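Local coordinates for 70 kDa protein (Xanthomonas sp., PDB 4B2N) that cleaves rubber latex oxidatively as a processive dioxygenase that carries two covalently bound c-type hemes, at residues A[521-526]-A[559-564]; A[511-516]-A[565-570]; A[533-538]-A[635-640]. All blocks are in the same frame, centred on the assembly; numbering follows the deposited sequence.

All three contacts gather beside the second heme c, on the same side of the chain's centre. Interactions 1 and 2 are close neighbours, their centres about 5 Å apart, and share the hairpin of strands 560-561 and 566-567; a probable hydrogen bond of 2.7 Å from L524 N to L565 O ties them together. Both touch the heme, interaction 1 through L524 and interaction 2 through Y515 and F516. Interaction 3 has its centre about 14 Å from that of interaction 1 and 12 Å from that of interaction 2, and it fastens the loop leading into H641, an axial ligand of the heme iron. R533 joins it to interaction 1, with NE 2.7 Å from G526 O.

Interaction 1. Residues A[521-526]-A[559-564]; sequences VPNLWG and SYDWQK. With HEC (heme c), chain D.
W525 turns its backbone N-H to the carbonyl oxygen of K564. The bond from W525 N to K564 O is 3.0 Å long and nearly straight (173°), and its donor lies in the carbonyl plane; L524 N reaches the same oxygen only weakly and probably bonds L565 O. N523, at the N-cap position, precedes the short helix 524-528; K564 O thus meets the helix's first two N-H groups. Within 559-564, D561 shapes the turn: its OD1 accepts from Q563 N at 2.8 Å, nearly end-on to the C-O bond, and from K564 N at 3.0 Å, well above the carboxylate plane on the same side. A short acidic side chain suits such a place.

Outward, the extended K564 chain runs obliquely across W525, its end over the five-membered ring. CG meets W525 CB at 3.6 Å, CE makes a CH-pi contact, and NZ stands 4.2 Å from that ring's centroid, a cation-pi contact. A long aliphatic chain ending in a charge suits this face; W525 NE1 is bonded to D532. L524 sends its branched end away, with CG 3.8 Å from heme CMA. The arrangement combines an Asx turn in a beta-hairpin with a helix N-terminus lining the heme pocket of a cytochrome c-like region.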
loop_
_atom_site.group_PDB
_atom_site.type_symbol
_atom_site.label_atom_id
_atom_site.label_comp_id
_atom_site.label_asym_id
_atom_site.label_seq_id
_atom_site.Cartn_x
_atom_site.Cartn_y
_atom_site.Cartn_z
ATOM N N VAL A 521 -0.003 -11.598 -10.494
ATOM C CA VAL A 521 -0.197 -11.753 -11.925
ATOM C C VAL A 521 0.643 -10.735 -12.750
ATOM O O VAL A 521 0.476 -9.537 -12.619
ATOM C CB VAL A 521 -1.657 -11.604 -12.272
ATOM C CG1 VAL A 521 -1.825 -11.734 -13.806
ATOM C CG2 VAL A 521 -2.402 -12.640 -11.457
ATOM N N PRO A 522 1.551 -11.230 -13.622
ATOM C CA PRO A 522 2.565 -10.279 -14.099
ATOM C C PRO A 522 2.084 -9.349 -15.178
ATOM O O PRO A 522 2.739 -8.356 -15.423
ATOM C CB PRO A 522 3.642 -11.189 -14.688
ATOM C CG PRO A 522 2.863 -12.409 -15.147
ATOM C CD PRO A 522 1.841 -12.615 -14.045
ATOM N N ASN A 523 0.961 -9.652 -15.843
ATOM C CA ASN A 523 0.497 -8.714 -16.869
ATOM C C ASN A 523 -1.006 -8.614 -16.962
ATOM O O ASN A 523 -1.747 -9.407 -16.375
ATOM C CB ASN A 523 1.162 -8.944 -18.262
ATOM C CG ASN A 523 0.903 -10.337 -18.834
ATOM O OD1 ASN A 523 1.751 -10.927 -19.620
ATOM N ND2 ASN A 523 -0.227 -10.883 -18.490
ATOM N N LEU A 524 -1.470 -7.605 -17.671
ATOM C CA LEU A 524 -2.890 -7.352 -17.723
ATOM C C LEU A 524 -3.626 -8.407 -18.513
ATOM O O LEU A 524 -4.781 -8.838 -18.144
ATOM C CB LEU A 524 -3.138 -5.962 -18.317
ATOM C CG LEU A 524 -4.153 -5.266 -17.429
ATOM C CD1 LEU A 524 -3.736 -3.838 -17.194
ATOM C CD2 LEU A 524 -5.550 -5.399 -18.055
ATOM N N TRP A 525 -2.996 -8.837 -19.611
ATOM C CA TRP A 525 -3.468 -10.039 -20.331
ATOM C C TRP A 525 -3.886 -11.160 -19.363
ATOM O O TRP A 525 -4.951 -11.745 -19.489
ATOM C CB TRP A 525 -2.374 -10.497 -21.289
ATOM C CG TRP A 525 -2.813 -11.665 -22.110
ATOM C CD1 TRP A 525 -2.486 -13.004 -21.921
ATOM C CD2 TRP A 525 -3.701 -11.633 -23.270
ATOM N NE1 TRP A 525 -3.115 -13.784 -22.882
ATOM C CE2 TRP A 525 -3.855 -13.010 -23.713
ATOM C CE3 TRP A 525 -4.375 -10.632 -23.947
ATOM C CZ2 TRP A 525 -4.644 -13.352 -24.812
ATOM C CZ3 TRP A 525 -5.166 -10.983 -25.065
ATOM C CH2 TRP A 525 -5.303 -12.311 -25.480
ATOM N N GLY A 526 -3.057 -11.438 -18.357
ATOM C CA GLY A 526 -3.296 -12.507 -17.403
ATOM C C GLY A 526 -4.511 -12.281 -16.520
ATOM O O GLY A 526 -5.264 -13.201 -16.225
ATOM N N SER A 559 12.315 -4.371 -20.139
ATOM C CA SER A 559 11.801 -5.401 -19.257
ATOM C C SER A 559 10.318 -5.386 -19.155
ATOM O O SER A 559 9.762 -6.322 -18.633
ATOM C CB SER A 559 12.366 -5.289 -17.864
ATOM O OG SER A 559 13.780 -5.527 -17.959
ATOM N N TYR A 560 9.704 -4.311 -19.648
ATOM C CA TYR A 560 8.255 -4.176 -19.615
ATOM C C TYR A 560 7.687 -4.688 -20.918
ATOM O O TYR A 560 8.410 -4.680 -21.931
ATOM C CB TYR A 560 7.852 -2.729 -19.280
ATOM C CG TYR A 560 6.542 -2.655 -18.470
ATOM C CD1 TYR A 560 6.513 -3.045 -17.149
ATOM C CD2 TYR A 560 5.378 -2.243 -19.047
ATOM C CE1 TYR A 560 5.385 -2.975 -16.383
ATOM C CE2 TYR A 560 4.212 -2.144 -18.276
ATOM C CZ TYR A 560 4.212 -2.540 -16.973
ATOM O OH TYR A 560 3.097 -2.453 -16.237
ATOM N N ASP A 561 6.473 -5.238 -20.841
ATOM C CA ASP A 561 5.731 -5.834 -21.980
ATOM C C ASP A 561 4.696 -4.816 -22.413
ATOM O O ASP A 561 3.674 -4.646 -21.731
ATOM C CB ASP A 561 5.044 -7.129 -21.541
ATOM C CG ASP A 561 4.358 -7.867 -22.715
ATOM O OD1 ASP A 561 4.061 -7.189 -23.710
ATOM O OD2 ASP A 561 4.133 -9.096 -22.596
ATOM N N TRP A 562 4.934 -4.150 -23.561
ATOM C CA TRP A 562 4.052 -3.111 -24.016
ATOM C C TRP A 562 2.868 -3.691 -24.764
ATOM O O TRP A 562 2.002 -2.944 -25.191
ATOM C CB TRP A 562 4.800 -2.021 -24.814
ATOM C CG TRP A 562 5.858 -1.489 -23.937
ATOM C CD1 TRP A 562 7.183 -1.907 -23.852
ATOM C CD2 TRP A 562 5.666 -0.531 -22.852
ATOM N NE1 TRP A 562 7.831 -1.210 -22.858
ATOM C CE2 TRP A 562 6.965 -0.368 -22.214
ATOM C CE3 TRP A 562 4.582 0.226 -22.406
ATOM C CZ2 TRP A 562 7.142 0.490 -21.112
ATOM C CZ3 TRP A 562 4.774 1.120 -21.349
ATOM C CH2 TRP A 562 6.032 1.249 -20.718
ATOM N N GLN A 563 2.792 -5.005 -24.926
ATOM C CA GLN A 563 1.609 -5.548 -25.596
ATOM C C GLN A 563 0.594 -6.106 -24.637
ATOM O O GLN A 563 -0.582 -5.768 -24.687
ATOM C CB GLN A 563 1.942 -6.642 -26.582
ATOM C CG GLN A 563 2.836 -6.172 -27.723
ATOM C CD GLN A 563 3.587 -7.353 -28.332
ATOM O OE1 GLN A 563 3.135 -8.512 -28.236
ATOM N NE2 GLN A 563 4.746 -7.081 -28.928
ATOM N N LYS A 564 1.063 -6.973 -23.767
ATOM C CA LYS A 564 0.213 -7.578 -22.750
ATOM C C LYS A 564 0.108 -6.748 -21.466
ATOM O O LYS A 564 -0.669 -7.114 -20.551
ATOM C CB LYS A 564 0.767 -8.979 -22.458
ATOM C CG LYS A 564 0.365 -9.927 -23.571
ATOM C CD LYS A 564 0.728 -11.352 -23.245
ATOM C CE LYS A 564 0.646 -12.204 -24.503
ATOM N NZ LYS A 564 0.635 -13.638 -24.103
HETATM FE FE HEC D . -11.241 -6.269 -12.100
HETATM C CHA HEC D . -8.513 -6.350 -9.980
HETATM C CHB HEC D . -9.238 -4.997 -14.762
HETATM C CHC HEC D . -13.784 -6.655 -14.350
HETATM C CHD HEC D . -13.355 -6.419 -9.424
HETATM N NA HEC D . -9.315 -5.673 -12.279
HETATM C C1A HEC D . -8.283 -5.926 -11.342
HETATM C C2A HEC D . -6.973 -5.563 -11.877
HETATM C C3A HEC D . -7.191 -5.155 -13.277
HETATM C C4A HEC D . -8.614 -5.307 -13.501
HETATM C CMA HEC D . -6.124 -4.668 -14.232
HETATM C CAA HEC D . -5.644 -5.490 -11.128
HETATM C CBA HEC D . -5.748 -4.074 -10.451
HETATM C CGA HEC D . -4.612 -3.875 -9.436
HETATM O O1A HEC D . -3.887 -4.874 -9.192
HETATM O O2A HEC D . -4.338 -2.753 -8.871
HETATM N NB HEC D . -11.430 -5.887 -14.217
HETATM C C1B HEC D . -10.592 -5.389 -15.126
HETATM C C2B HEC D . -11.110 -5.271 -16.492
HETATM C C3B HEC D . -12.481 -5.798 -16.356
HETATM C C4B HEC D . -12.560 -6.134 -14.944
HETATM C CMB HEC D . -10.376 -4.728 -17.697
HETATM C CAB HEC D . -13.534 -5.993 -17.427
HETATM C CBB HEC D . -13.207 -6.970 -18.372
HETATM N NC HEC D . -13.174 -6.351 -11.941
HETATM C C1C HEC D . -14.117 -6.680 -12.955
HETATM C C2C HEC D . -15.458 -6.991 -12.474
HETATM C C3C HEC D . -15.332 -6.910 -11.041
HETATM C C4C HEC D . -13.902 -6.611 -10.745
HETATM C CMC HEC D . -16.699 -7.321 -13.289
HETATM C CAC HEC D . -16.454 -7.167 -10.080
HETATM C CBC HEC D . -17.230 -8.267 -10.071
HETATM N ND HEC D . -10.996 -6.282 -10.133
HETATM C C1D HEC D . -11.904 -6.420 -9.174
HETATM C C2D HEC D . -11.442 -6.513 -7.796
HETATM C C3D HEC D . -10.005 -6.509 -7.948
HETATM C C4D HEC D . -9.844 -6.394 -9.394
HETATM C CMD HEC D . -12.252 -6.621 -6.529
HETATM C CAD HEC D . -8.970 -6.583 -6.849
HETATM C CBD HEC D . -8.571 -8.066 -6.787
HETATM C CGD HEC D . -7.496 -8.334 -5.760
HETATM O O1D HEC D . -7.637 -9.189 -4.876
HETATM O O2D HEC D . -6.516 -7.625 -5.849
#

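Interaction 2. Residues A[511-516]-A[565-570]; sequences ATAPYF and LGWKYT. With HEC (heme c), chain D.
A513 and G566 bring their backbones together, with CA atoms 4.9 Å apart, where the irregular 511-516 loop of the cytochrome c-like region runs past strand 566-567. That strand pairs antiparallel with 560-561 in a two-stranded hairpin, and L565 and G566, both facing D561, form a G1 beta bulge in it. Packing is tight here: A513 CB lies 3.4 Å from G566 CA, an approach suited to a small methyl against a residue without a side chain.

Next along the strand, W567 reaches across. Its CG is set beside the backbone N (chi1 -64°). At the far side of the pyrrole ring, NE1 gives a 2.8 Å hydrogen bond to A513 O. The oxygen lies in the indole plane, whereas the donor sits above the carbonyl plane, 72° out of it. CD1 of the same ring packs against A513 CB and, at 3.9 Å, against P514 CD. The peptide bond before P514 is cis, a form that proline tolerates far better than other residues.

Y515 lays one ring face over A513 CA and turns its edge to L565 O, while its hydroxyl is bonded to A509 O. Its CB rests against heme CAA at 3.6 Å. F516 completes the approach to the heme: the edge of its ring points at the heme rim, CE1 lying 3.7 Å from heme CHA, and its backbone N donates a 2.8 Å hydrogen bond to propionate oxygen O1A.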
loop_
_atom_site.group_PDB
_atom_site.type_symbol
_atom_site.label_atom_id
_atom_site.label_comp_id
_atom_site.label_asym_id
_atom_site.label_seq_id
_atom_site.Cartn_x
_atom_site.Cartn_y
_atom_site.Cartn_z
ATOM N N ALA A 511 0.871 0.839 -15.841
ATOM C CA ALA A 511 2.221 0.950 -15.345
ATOM C C ALA A 511 2.527 0.085 -14.110
ATOM O O ALA A 511 3.715 -0.024 -13.671
ATOM C CB ALA A 511 2.471 2.411 -14.962
ATOM N N THR A 512 1.493 -0.443 -13.480
ATOM C CA THR A 512 1.620 -0.950 -12.100
ATOM C C THR A 512 1.650 -2.462 -12.004
ATOM O O THR A 512 1.298 -3.028 -10.964
ATOM C CB THR A 512 0.542 -0.356 -11.173
ATOM O OG1 THR A 512 -0.751 -0.827 -11.618
ATOM C CG2 THR A 512 0.523 1.190 -11.260
ATOM N N ALA A 513 2.083 -3.155 -13.054
ATOM C CA ALA A 513 2.198 -4.607 -12.913
ATOM C C ALA A 513 3.305 -4.934 -11.808
ATOM O O ALA A 513 4.217 -4.152 -11.585
ATOM C CB ALA A 513 2.556 -5.218 -14.280
ATOM N N PRO A 514 3.196 -6.086 -11.107
ATOM C CA PRO A 514 2.137 -7.100 -11.263
ATOM C C PRO A 514 0.835 -6.764 -10.499
ATOM O O PRO A 514 0.768 -5.783 -9.706
ATOM C CB PRO A 514 2.795 -8.340 -10.660
ATOM C CG PRO A 514 3.736 -7.815 -9.562
ATOM C CD PRO A 514 4.238 -6.509 -10.124
ATOM N N TYR A 515 -0.232 -7.526 -10.796
ATOM C CA TYR A 515 -1.573 -7.142 -10.391
ATOM C C TYR A 515 -2.176 -8.014 -9.245
ATOM O O TYR A 515 -1.670 -9.126 -8.962
ATOM C CB TYR A 515 -2.500 -7.184 -11.642
ATOM C CG TYR A 515 -1.992 -6.220 -12.694
ATOM C CD1 TYR A 515 -2.101 -4.839 -12.500
ATOM C CD2 TYR A 515 -1.330 -6.689 -13.840
ATOM C CE1 TYR A 515 -1.605 -3.955 -13.459
ATOM C CE2 TYR A 515 -0.839 -5.820 -14.815
ATOM C CZ TYR A 515 -0.994 -4.426 -14.598
ATOM O OH TYR A 515 -0.509 -3.490 -15.446
ATOM N N PHE A 516 -3.320 -7.562 -8.717
ATOM C CA PHE A 516 -4.003 -8.098 -7.576
ATOM C C PHE A 516 -3.281 -7.734 -6.293
ATOM O O PHE A 516 -2.121 -7.340 -6.312
ATOM C CB PHE A 516 -4.249 -9.625 -7.644
ATOM C CG PHE A 516 -5.074 -10.034 -8.828
ATOM C CD1 PHE A 516 -5.924 -9.129 -9.437
ATOM C CD2 PHE A 516 -5.009 -11.346 -9.297
ATOM C CE1 PHE A 516 -6.709 -9.491 -10.537
ATOM C CE2 PHE A 516 -5.777 -11.749 -10.394
ATOM C CZ PHE A 516 -6.631 -10.807 -11.001
ATOM N N LEU A 565 0.977 -5.709 -21.356
ATOM C CA LEU A 565 0.892 -4.655 -20.340
ATOM C C LEU A 565 1.247 -5.260 -19.001
ATOM O O LEU A 565 0.367 -5.637 -18.219
ATOM C CB LEU A 565 -0.508 -4.015 -20.303
ATOM C CG LEU A 565 -0.659 -2.526 -20.494
ATOM C CD1 LEU A 565 0.178 -1.996 -21.653
ATOM C CD2 LEU A 565 -2.133 -2.208 -20.723
ATOM N N GLY A 566 2.562 -5.289 -18.748
ATOM C CA GLY A 566 3.117 -5.875 -17.532
ATOM C C GLY A 566 4.591 -6.226 -17.682
ATOM O O GLY A 566 5.203 -5.832 -18.676
ATOM N N TRP A 567 5.153 -6.971 -16.709
ATOM C CA TRP A 567 6.567 -7.426 -16.784
ATOM C C TRP A 567 6.693 -8.502 -17.824
ATOM O O TRP A 567 5.840 -9.357 -17.944
ATOM C CB TRP A 567 7.087 -7.890 -15.412
ATOM C CG TRP A 567 7.077 -6.683 -14.523
ATOM C CD1 TRP A 567 6.135 -6.330 -13.532
ATOM C CD2 TRP A 567 8.006 -5.568 -14.620
ATOM N NE1 TRP A 567 6.422 -5.064 -13.048
ATOM C CE2 TRP A 567 7.563 -4.572 -13.654
ATOM C CE3 TRP A 567 9.112 -5.286 -15.443
ATOM C CZ2 TRP A 567 8.245 -3.353 -13.477
ATOM C CZ3 TRP A 567 9.797 -4.095 -15.246
ATOM C CH2 TRP A 567 9.358 -3.122 -14.284
ATOM N N LYS A 568 7.770 -8.442 -18.576
ATOM C CA LYS A 568 8.200 -9.635 -19.306
ATOM C C LYS A 568 8.530 -10.688 -18.227
ATOM O O LYS A 568 8.977 -10.358 -17.120
ATOM C CB LYS A 568 9.407 -9.319 -20.194
ATOM C CG LYS A 568 9.064 -8.423 -21.346
ATOM C CD LYS A 568 10.240 -8.176 -22.262
ATOM C CE LYS A 568 9.802 -7.638 -23.607
ATOM N NZ LYS A 568 11.026 -7.003 -24.161
ATOM N N TYR A 569 8.283 -11.953 -18.500
ATOM C CA TYR A 569 8.653 -12.923 -17.466
ATOM C C TYR A 569 9.036 -14.183 -18.195
ATOM O O TYR A 569 8.706 -14.363 -19.400
ATOM C CB TYR A 569 7.474 -13.203 -16.505
ATOM C CG TYR A 569 6.270 -13.768 -17.217
ATOM C CD1 TYR A 569 6.169 -15.148 -17.417
ATOM C CD2 TYR A 569 5.240 -12.940 -17.677
ATOM C CE1 TYR A 569 5.121 -15.691 -18.089
ATOM C CE2 TYR A 569 4.163 -13.476 -18.337
ATOM C CZ TYR A 569 4.129 -14.858 -18.522
ATOM O OH TYR A 569 3.118 -15.483 -19.122
ATOM N N THR A 570 9.712 -15.019 -17.456
ATOM C CA THR A 570 9.939 -16.390 -17.841
ATOM C C THR A 570 9.171 -17.219 -16.848
ATOM O O THR A 570 9.317 -17.067 -15.602
ATOM C CB THR A 570 11.464 -16.659 -17.819
ATOM O OG1 THR A 570 12.010 -15.814 -18.826
ATOM C CG2 THR A 570 11.778 -18.059 -18.199
HETATM FE FE HEC D . -11.241 -6.269 -12.100
HETATM C CHA HEC D . -8.513 -6.350 -9.980
HETATM C CHB HEC D . -9.238 -4.997 -14.762
HETATM C CHC HEC D . -13.784 -6.655 -14.350
HETATM C CHD HEC D . -13.355 -6.419 -9.424
HETATM N NA HEC D . -9.315 -5.673 -12.279
HETATM C C1A HEC D . -8.283 -5.926 -11.342
HETATM C C2A HEC D . -6.973 -5.563 -11.877
HETATM C C3A HEC D . -7.191 -5.155 -13.277
HETATM C C4A HEC D . -8.614 -5.307 -13.501
HETATM C CMA HEC D . -6.124 -4.668 -14.232
HETATM C CAA HEC D . -5.644 -5.490 -11.128
HETATM C CBA HEC D . -5.748 -4.074 -10.451
HETATM C CGA HEC D . -4.612 -3.875 -9.436
HETATM O O1A HEC D . -3.887 -4.874 -9.192
HETATM O O2A HEC D . -4.338 -2.753 -8.871
HETATM N NB HEC D . -11.430 -5.887 -14.217
HETATM C C1B HEC D . -10.592 -5.389 -15.126
HETATM C C2B HEC D . -11.110 -5.271 -16.492
HETATM C C3B HEC D . -12.481 -5.798 -16.356
HETATM C C4B HEC D . -12.560 -6.134 -14.944
HETATM C CMB HEC D . -10.376 -4.728 -17.697
HETATM C CAB HEC D . -13.534 -5.993 -17.427
HETATM C CBB HEC D . -13.207 -6.970 -18.372
HETATM N NC HEC D . -13.174 -6.351 -11.941
HETATM C C1C HEC D . -14.117 -6.680 -12.955
HETATM C C2C HEC D . -15.458 -6.991 -12.474
HETATM C C3C HEC D . -15.332 -6.910 -11.041
HETATM C C4C HEC D . -13.902 -6.611 -10.745
HETATM C CMC HEC D . -16.699 -7.321 -13.289
HETATM C CAC HEC D . -16.454 -7.167 -10.080
HETATM C CBC HEC D . -17.230 -8.267 -10.071
HETATM N ND HEC D . -10.996 -6.282 -10.133
HETATM C C1D HEC D . -11.904 -6.420 -9.174
HETATM C C2D HEC D . -11.442 -6.513 -7.796
HETATM C C3D HEC D . -10.005 -6.509 -7.948
HETATM C C4D HEC D . -9.844 -6.394 -9.394
HETATM C CMD HEC D . -12.252 -6.621 -6.529
HETATM C CAD HEC D . -8.970 -6.583 -6.849
HETATM C CBD HEC D . -8.571 -8.066 -6.787
HETATM C CGD HEC D . -7.496 -8.334 -5.760
HETATM O O1D HEC D . -7.637 -9.189 -4.876
HETATM O O2D HEC D . -6.516 -7.625 -5.849
#

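Interaction 3. Residues A[533-538]-A[635-640]; sequences RPKLWK and GNDNGG
R533 reaches past N638 to G640, joining the approach to strand 536-538, the central strand of a three-stranded antiparallel sheet, to the loop that leads into the heme ligand H641. Within the loop D637 forms an Asx turn, OD2 accepting from G639 N. Along the arginine, CB faces N638 ND2 at 3.5 Å; CG continues the extended chain; CD lies 3.4 Å from N638 O; and NE is bonded to G526 O. At the tip, NH1 donates to both N638 O (2.9 Å) and G640 O (2.7 Å). NH2 also grips G640 O, nearly along the C=O axis, and has a second partner in V527 O. One planar cation thus satisfies several carbonyls of bent backbone. Glycine suits position 640: at phi 100° and psi 176° a CB would jam against the preceding carbonyl O.

N638 lies between the segments, its amide able to accept at one end and donate at the other. ND2 donates to two waters, which in turn donate to R533 O and P534 O. K535 crosses it at about a right angle, its chain bent at chi2 (-81°), which swings CD toward N638, and its NZ forms a 2.6 Å hydrogen bond with N638 OD1.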
loop_
_atom_site.group_PDB
_atom_site.type_symbol
_atom_site.label_atom_id
_atom_site.label_comp_id
_atom_site.label_asym_id
_atom_site.label_seq_id
_atom_site.Cartn_x
_atom_site.Cartn_y
_atom_site.Cartn_z
ATOM N N ARG A 533 -2.123 -17.180 -16.801
ATOM C CA ARG A 533 -1.332 -16.652 -15.669
ATOM C C ARG A 533 -0.289 -17.703 -15.264
ATOM O O ARG A 533 -0.633 -18.817 -14.980
ATOM C CB ARG A 533 -2.258 -16.388 -14.475
ATOM C CG ARG A 533 -3.478 -15.539 -14.797
ATOM C CD ARG A 533 -4.229 -15.171 -13.513
ATOM N NE ARG A 533 -5.422 -14.351 -13.810
ATOM C CZ ARG A 533 -6.535 -14.363 -13.091
ATOM N NH1 ARG A 533 -6.615 -15.123 -11.991
ATOM N NH2 ARG A 533 -7.581 -13.664 -13.500
ATOM N N PRO A 534 0.991 -17.355 -15.174
ATOM C CA PRO A 534 1.942 -18.378 -14.764
ATOM C C PRO A 534 1.976 -18.514 -13.268
ATOM O O PRO A 534 1.951 -17.496 -12.556
ATOM C CB PRO A 534 3.272 -17.810 -15.254
ATOM C CG PRO A 534 3.071 -16.298 -15.044
ATOM C CD PRO A 534 1.629 -16.051 -15.451
ATOM N N LYS A 535 2.107 -19.722 -12.770
ATOM C CA LYS A 535 2.120 -19.903 -11.300
ATOM C C LYS A 535 3.399 -19.408 -10.681
ATOM O O LYS A 535 3.417 -18.950 -9.551
ATOM C CB LYS A 535 2.013 -21.366 -10.934
ATOM C CG LYS A 535 0.616 -21.906 -11.263
ATOM C CD LYS A 535 -0.257 -21.492 -10.116
ATOM C CE LYS A 535 -1.588 -22.209 -10.162
ATOM N NZ LYS A 535 -2.497 -21.199 -9.582
ATOM N N LEU A 536 4.490 -19.618 -11.379
ATOM C CA LEU A 536 5.779 -19.049 -10.929
ATOM C C LEU A 536 6.371 -18.283 -12.074
ATOM O O LEU A 536 6.270 -18.670 -13.256
ATOM C CB LEU A 536 6.723 -20.095 -10.437
ATOM C CG LEU A 536 6.238 -20.950 -9.247
ATOM C CD1 LEU A 536 5.288 -21.972 -9.827
ATOM C CD2 LEU A 536 7.405 -21.666 -8.624
ATOM N N TRP A 537 6.908 -17.134 -11.797
ATOM C CA TRP A 537 7.379 -16.334 -12.942
ATOM C C TRP A 537 8.496 -15.415 -12.508
ATOM O O TRP A 537 8.528 -14.961 -11.357
ATOM C CB TRP A 537 6.186 -15.592 -13.545
ATOM C CG TRP A 537 5.454 -14.671 -12.594
ATOM C CD1 TRP A 537 4.354 -14.972 -11.790
ATOM C CD2 TRP A 537 5.713 -13.242 -12.343
ATOM N NE1 TRP A 537 3.937 -13.862 -11.086
ATOM C CE2 TRP A 537 4.706 -12.806 -11.366
ATOM C CE3 TRP A 537 6.687 -12.314 -12.794
ATOM C CZ2 TRP A 537 4.652 -11.489 -10.888
ATOM C CZ3 TRP A 537 6.603 -10.960 -12.338
ATOM C CH2 TRP A 537 5.630 -10.577 -11.383
ATOM N N LYS A 538 9.437 -15.185 -13.404
ATOM C CA LYS A 538 10.693 -14.594 -13.033
ATOM C C LYS A 538 10.889 -13.416 -13.981
ATOM O O LYS A 538 10.810 -13.589 -15.214
ATOM C CB LYS A 538 11.750 -15.679 -13.268
ATOM C CG LYS A 538 13.131 -15.155 -13.371
ATOM C CD LYS A 538 14.156 -16.291 -13.205
ATOM C CE LYS A 538 14.431 -17.034 -14.511
ATOM N NZ LYS A 538 15.902 -16.948 -14.714
ATOM N N GLY A 635 -0.751 -17.070 0.793
ATOM C CA GLY A 635 -1.275 -15.778 0.514
ATOM C C GLY A 635 -0.973 -15.369 -0.905
ATOM O O GLY A 635 -1.421 -14.298 -1.311
ATOM N N ASN A 636 -0.204 -16.184 -1.654
ATOM C CA ASN A 636 0.361 -15.767 -2.935
ATOM C C ASN A 636 -0.452 -16.301 -4.130
ATOM O O ASN A 636 -0.019 -16.110 -5.262
ATOM C CB ASN A 636 1.838 -16.250 -3.127
ATOM C CG ASN A 636 2.876 -15.214 -2.627
ATOM O OD1 ASN A 636 2.544 -14.233 -1.918
ATOM N ND2 ASN A 636 4.112 -15.385 -3.045
ATOM N N ASP A 637 -1.602 -16.933 -3.902
ATOM C CA ASP A 637 -2.323 -17.593 -5.021
ATOM C C ASP A 637 -2.623 -16.567 -6.120
ATOM O O ASP A 637 -2.843 -15.374 -5.833
ATOM C CB ASP A 637 -3.644 -18.249 -4.526
ATOM C CG ASP A 637 -4.352 -19.001 -5.621
ATOM O OD1 ASP A 637 -3.810 -20.023 -5.982
ATOM O OD2 ASP A 637 -5.425 -18.579 -6.126
ATOM N N ASN A 638 -2.661 -17.031 -7.390
ATOM C CA ASN A 638 -2.816 -16.124 -8.499
ATOM C C ASN A 638 -4.195 -16.326 -9.113
ATOM O O ASN A 638 -4.427 -15.865 -10.214
ATOM C CB ASN A 638 -1.711 -16.338 -9.559
ATOM C CG ASN A 638 -1.808 -17.701 -10.222
ATOM O OD1 ASN A 638 -2.408 -18.602 -9.653
ATOM N ND2 ASN A 638 -1.249 -17.851 -11.413
ATOM N N GLY A 639 -5.086 -17.000 -8.391
ATOM C CA GLY A 639 -6.420 -17.405 -8.959
ATOM C C GLY A 639 -7.403 -16.300 -8.742
ATOM O O GLY A 639 -7.100 -15.314 -8.058
ATOM N N GLY A 640 -8.614 -16.438 -9.284
ATOM C CA GLY A 640 -9.615 -15.396 -9.034
ATOM C C GLY A 640 -9.802 -14.378 -10.150
ATOM O O GLY A 640 -9.132 -14.422 -11.197
HETATM O O HOH W 1 -1.917 -20.360 -12.954
HETATM O O HOH W 2 0.373 -15.322 -12.390
HETATM O O HOH W 3 -1.404 -20.531 -6.531
#